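PDB 6MPR: malonate decarboxylase subunit alpha from Acinetobacter baumannii ATCC 17978, which probably acts as the carrier-protein transferase of malonate decarboxylase, exchanging the acetyl group of acetyl-ACP for malonyl to give the malonyl-ACP that is then decarboxylated. Local coordinates for residues A139-T142 / Y143-Y147; C353-A356 / G357-A360. All coordinates share one frame; numbering follows the deposited sequence.

Contact 1: A139-T142 / Y143-Y147; sequences AIHT and YIELY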
loop_
_atom_site.group_PDB
_atom_site.type_symbol
_atom_site.label_atom_id
_atom_site.label_comp_id
_atom_site.label_asym_id
_atom_site.label_seq_id
_atom_site.Cartn_x
_atom_site.Cartn_y
_atom_site.Cartn_z
ATOM N N ALA A 139 -16.873 3.024 9.092
ATOM C CA ALA A 139 -16.005 1.945 9.533
ATOM C C ALA A 139 -14.741 2.552 10.105
ATOM O O ALA A 139 -14.398 3.708 9.820
ATOM C CB ALA A 139 -15.653 0.980 8.393
ATOM N N ILE A 140 -14.053 1.755 10.910
ATOM C CA ILE A 140 -12.715 2.077 11.391
ATOM C C ILE A 140 -11.702 1.379 10.494
ATOM O O ILE A 140 -11.838 0.185 10.212
ATOM C CB ILE A 140 -12.526 1.646 12.853
ATOM C CG1 ILE A 140 -13.764 2.009 13.681
ATOM C CG2 ILE A 140 -11.271 2.292 13.412
ATOM C CD1 ILE A 140 -13.728 1.437 15.076
ATOM N N HIS A 141 -10.689 2.118 10.052
ATOM C CA HIS A 141 -9.742 1.687 9.033
ATOM C C HIS A 141 -8.324 1.694 9.586
ATOM O O HIS A 141 -8.047 2.324 10.600
ATOM C CB HIS A 141 -9.753 2.641 7.808
ATOM C CG HIS A 141 -11.096 2.849 7.177
ATOM N ND1 HIS A 141 -12.147 3.479 7.814
ATOM C CD2 HIS A 141 -11.547 2.536 5.938
ATOM C CE1 HIS A 141 -13.187 3.528 7.002
ATOM N NE2 HIS A 141 -12.842 2.978 5.850
ATOM N N THR A 142 -7.407 1.042 8.880
ATOM C CA THR A 142 -6.002 1.411 9.042
ATOM C C THR A 142 -5.690 2.529 8.038
ATOM O O THR A 142 -6.422 2.729 7.078
ATOM C CB THR A 142 -5.073 0.188 8.886
ATOM O OG1 THR A 142 -3.717 0.529 9.244
ATOM C CG2 THR A 142 -5.105 -0.405 7.485
ATOM N N TYR A 143 -4.638 3.310 8.309
ATOM C CA TYR A 143 -4.429 4.567 7.580
ATOM C C TYR A 143 -4.480 4.392 6.064
ATOM O O TYR A 143 -5.270 5.046 5.376
ATOM C CB TYR A 143 -3.084 5.204 7.944
ATOM C CG TYR A 143 -2.983 5.775 9.336
ATOM C CD1 TYR A 143 -3.981 6.593 9.862
ATOM C CD2 TYR A 143 -1.867 5.498 10.123
ATOM C CE1 TYR A 143 -3.870 7.109 11.138
ATOM C CE2 TYR A 143 -1.754 6.010 11.394
ATOM C CZ TYR A 143 -2.742 6.817 11.890
ATOM O OH TYR A 143 -2.626 7.328 13.156
ATOM N N ILE A 144 -3.602 3.551 5.512
ATOM C CA ILE A 144 -3.535 3.517 4.055
ATOM C C ILE A 144 -4.738 2.817 3.446
ATOM O O ILE A 144 -5.016 3.020 2.263
ATOM C CB ILE A 144 -2.235 2.881 3.529
ATOM C CG1 ILE A 144 -2.112 1.423 3.970
ATOM C CG2 ILE A 144 -1.034 3.733 3.952
ATOM C CD1 ILE A 144 -0.931 0.720 3.338
ATOM N N GLU A 145 -5.469 2.008 4.222
ATOM C CA GLU A 145 -6.781 1.535 3.775
ATOM C C GLU A 145 -7.748 2.699 3.584
ATOM O O GLU A 145 -8.469 2.772 2.578
ATOM C CB GLU A 145 -7.328 0.520 4.789
ATOM C CG GLU A 145 -8.724 -0.021 4.519
ATOM C CD GLU A 145 -9.253 -0.819 5.714
ATOM O OE1 GLU A 145 -10.278 -1.520 5.565
ATOM O OE2 GLU A 145 -8.660 -0.711 6.816
ATOM N N LEU A 146 -7.773 3.629 4.540
ATOM C CA LEU A 146 -8.647 4.787 4.401
ATOM C C LEU A 146 -8.224 5.636 3.202
ATOM O O LEU A 146 -9.076 6.071 2.419
ATOM C CB LEU A 146 -8.655 5.608 5.701
ATOM C CG LEU A 146 -9.592 6.823 5.753
ATOM C CD1 LEU A 146 -11.037 6.387 5.651
ATOM C CD2 LEU A 146 -9.393 7.625 7.031
ATOM N N TYR A 147 -6.912 5.872 3.023
ATOM C CA TYR A 147 -6.487 6.643 1.848
ATOM C C TYR A 147 -6.960 5.981 0.560
ATOM O O TYR A 147 -7.301 6.664 -0.416
ATOM C CB TYR A 147 -4.962 6.788 1.757
ATOM C CG TYR A 147 -4.223 7.269 2.981
ATOM C CD1 TYR A 147 -4.840 8.056 3.938
ATOM C CD2 TYR A 147 -2.868 6.932 3.163
ATOM C CE1 TYR A 147 -4.156 8.469 5.064
ATOM C CE2 TYR A 147 -2.177 7.338 4.286
ATOM C CZ TYR A 147 -2.824 8.108 5.231
ATOM O OH TYR A 147 -2.156 8.536 6.349
HETATM O O HOH W 1 -1.941 2.062 7.476
#
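T142 OG1 is gripped by three groups: it hydrogen-bonds to G389 O, receives a weak bond from N393 N, and accepts a hydrogen bond from water 1 at 2.9 Å. The same water accepts one from I144 N, so the threonine hydroxyl reaches the first turn of helix 143-149 through a single bridging water. T142 is the N-cap of this helix, directly after edge strand 136-140, and E145 supplies half of a capping box: T142 N donates to E145 OE2 at 3.0 Å, 161° at the hydrogen, while the reciprocal bond from the threonine side chain is not made. The donor comes from the anti side of the carboxylate, tilted out of its plane. With OG1 anti to the threonine nitrogen (chi1 -171°), CG2 falls between backbone N and carbonyl carbon and lies 3.6 Å from E145 CB, the two side chains crossing at about a right angle. E145 OE1 meanwhile accepts bonds from R402 N and H403 ND1 of the second subunit, so one buried carboxylate ties the helix start to the dimer partner. The first helical turn closes when L146 N donates to T142 O at 3.0 Å. L146 also covers one face of the H141 imidazole, whose ND1 and NE2 are bonded to F116 O and R149 NH1. In this CH-pi contact CD1 sits 3.7 Å from the centroid of the H141 ring, 2° off the ring normal.

Contact 2: C353-A356 / G357-A360; sequences CQLA and GQYA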
loop_
_atom_site.group_PDB
_atom_site.type_symbol
_atom_site.label_atom_id
_atom_site.label_comp_id
_atom_site.label_asym_id
_atom_site.label_seq_id
_atom_site.Cartn_x
_atom_site.Cartn_y
_atom_site.Cartn_z
ATOM N N CYS A 353 5.518 5.349 3.722
ATOM C CA CYS A 353 6.146 4.675 4.845
ATOM C C CYS A 353 5.289 3.512 5.332
ATOM O O CYS A 353 5.812 2.439 5.637
ATOM C CB CYS A 353 6.382 5.686 5.963
ATOM S SG CYS A 353 7.603 5.192 7.157
ATOM N N GLN A 354 3.969 3.709 5.425
ATOM C CA GLN A 354 3.081 2.600 5.789
ATOM C C GLN A 354 3.130 1.483 4.754
ATOM O O GLN A 354 3.127 0.299 5.110
ATOM C CB GLN A 354 1.651 3.104 5.947
ATOM C CG GLN A 354 1.372 3.815 7.259
ATOM C CD GLN A 354 1.242 2.855 8.416
ATOM O OE1 GLN A 354 0.741 1.742 8.253
ATOM N NE2 GLN A 354 1.693 3.273 9.592
ATOM N N LEU A 355 3.174 1.839 3.461
ATOM C CA LEU A 355 3.312 0.814 2.426
ATOM C C LEU A 355 4.592 0.001 2.621
ATOM O O LEU A 355 4.575 -1.236 2.542
ATOM C CB LEU A 355 3.301 1.460 1.042
ATOM C CG LEU A 355 3.026 0.494 -0.110
ATOM C CD1 LEU A 355 1.685 -0.229 0.093
ATOM C CD2 LEU A 355 3.052 1.250 -1.431
ATOM N N ALA A 356 5.718 0.678 2.858
ATOM C CA ALA A 356 6.955 -0.051 3.131
ATOM C C ALA A 356 6.832 -0.881 4.396
ATOM O O ALA A 356 7.363 -1.995 4.468
ATOM C CB ALA A 356 8.138 0.912 3.242
ATOM N N GLY A 357 6.141 -0.353 5.406
ATOM C CA GLY A 357 5.947 -1.121 6.624
ATOM C C GLY A 357 5.205 -2.421 6.383
ATOM O O GLY A 357 5.405 -3.400 7.105
ATOM N N GLN A 358 4.321 -2.443 5.388
ATOM C CA GLN A 358 3.632 -3.682 5.037
ATOM C C GLN A 358 4.515 -4.601 4.191
ATOM O O GLN A 358 4.689 -5.782 4.507
ATOM C CB GLN A 358 2.342 -3.377 4.267
ATOM C CG GLN A 358 1.763 -4.678 3.688
ATOM C CD GLN A 358 0.589 -4.481 2.749
ATOM O OE1 GLN A 358 0.151 -5.437 2.114
ATOM N NE2 GLN A 358 0.069 -3.263 2.667
ATOM N N TYR A 359 5.062 -4.078 3.097
ATOM C CA TYR A 359 5.625 -4.916 2.046
ATOM C C TYR A 359 7.134 -5.077 2.104
ATOM O O TYR A 359 7.654 -6.019 1.499
ATOM C CB TYR A 359 5.277 -4.338 0.668
ATOM C CG TYR A 359 4.061 -4.921 0.015
ATOM C CD1 TYR A 359 4.002 -6.265 -0.313
ATOM C CD2 TYR A 359 2.986 -4.124 -0.314
ATOM C CE1 TYR A 359 2.888 -6.799 -0.935
ATOM C CE2 TYR A 359 1.878 -4.647 -0.942
ATOM C CZ TYR A 359 1.840 -5.985 -1.250
ATOM O OH TYR A 359 0.742 -6.505 -1.877
ATOM N N ALA A 360 7.857 -4.173 2.763
ATOM C CA ALA A 360 9.305 -4.115 2.613
ATOM C C ALA A 360 10.109 -4.391 3.876
ATOM O O ALA A 360 11.330 -4.554 3.769
ATOM C CB ALA A 360 9.726 -2.742 2.062
#
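From C353 to Y359 the backbone is alpha-helical, forming the last turns of helix 350-359, and four successive i to i+4 bonds join 353-356 to 357-360. G357 N donates to C353 O at 2.8 Å, Q358 N to Q354 O, Y359 N to L355 O at 2.9 Å, and A360 N to A356 O at 2.8 Å. The pattern is not wholly regular, for Q358 N also makes a weak i to i+3 bond to L355 O at 3.1 Å, with only 126° at the hydrogen. L355 O thus accepts two hydrogen bonds, the straighter from Y359 N (162°). G357 presents bare backbone here, and its own carbonyl oxygen is bonded to K428 NZ.

Among the side chains, L355 points away at its root, but with CG anti to its nitrogen (chi1 -163°) its end swings back toward the next turn. There CD1 meets the edge of the Y359 ring, near the ring plane, 4.1 Å from CD2. One residue further on, and again spanning a turn, A356 CB and A360 CB lie 4.2 Å apart. These residues face the second subunit: L355 packs on its S148, A356 on its V151 and A360 on its V152, while Y359 OH bonds its N393 OD1. Q358, fully extended, reaches its counterpart in the second subunit, OE1 to NE2, consistent with a dimer axis passing close by. That same Q358 OE1 stands 3.6 Å above the plane of the Y359 ring, offset toward the rim.

How the contacts relate
Contact 1 comes first along the chain, where edge strand 136-140 of the parallel sheet gives way to helix 143-149; contact 2 follows some 200 residues later, at the end of helix 350-359 that leads into strand 363-366 of the mixed sheet. Their centres are 15 Å apart, yet they touch: I144 CG2 packs 3.4 Å from Q354 CB, so the helices of the two sheet regions meet directly. N393 is a shared neighbour, bonding Q354 and, weakly, T142. Both contacts are buried against the second subunit, where Y359 packs on E145 of the partner, so together they bring both sheet regions to the dimer interface.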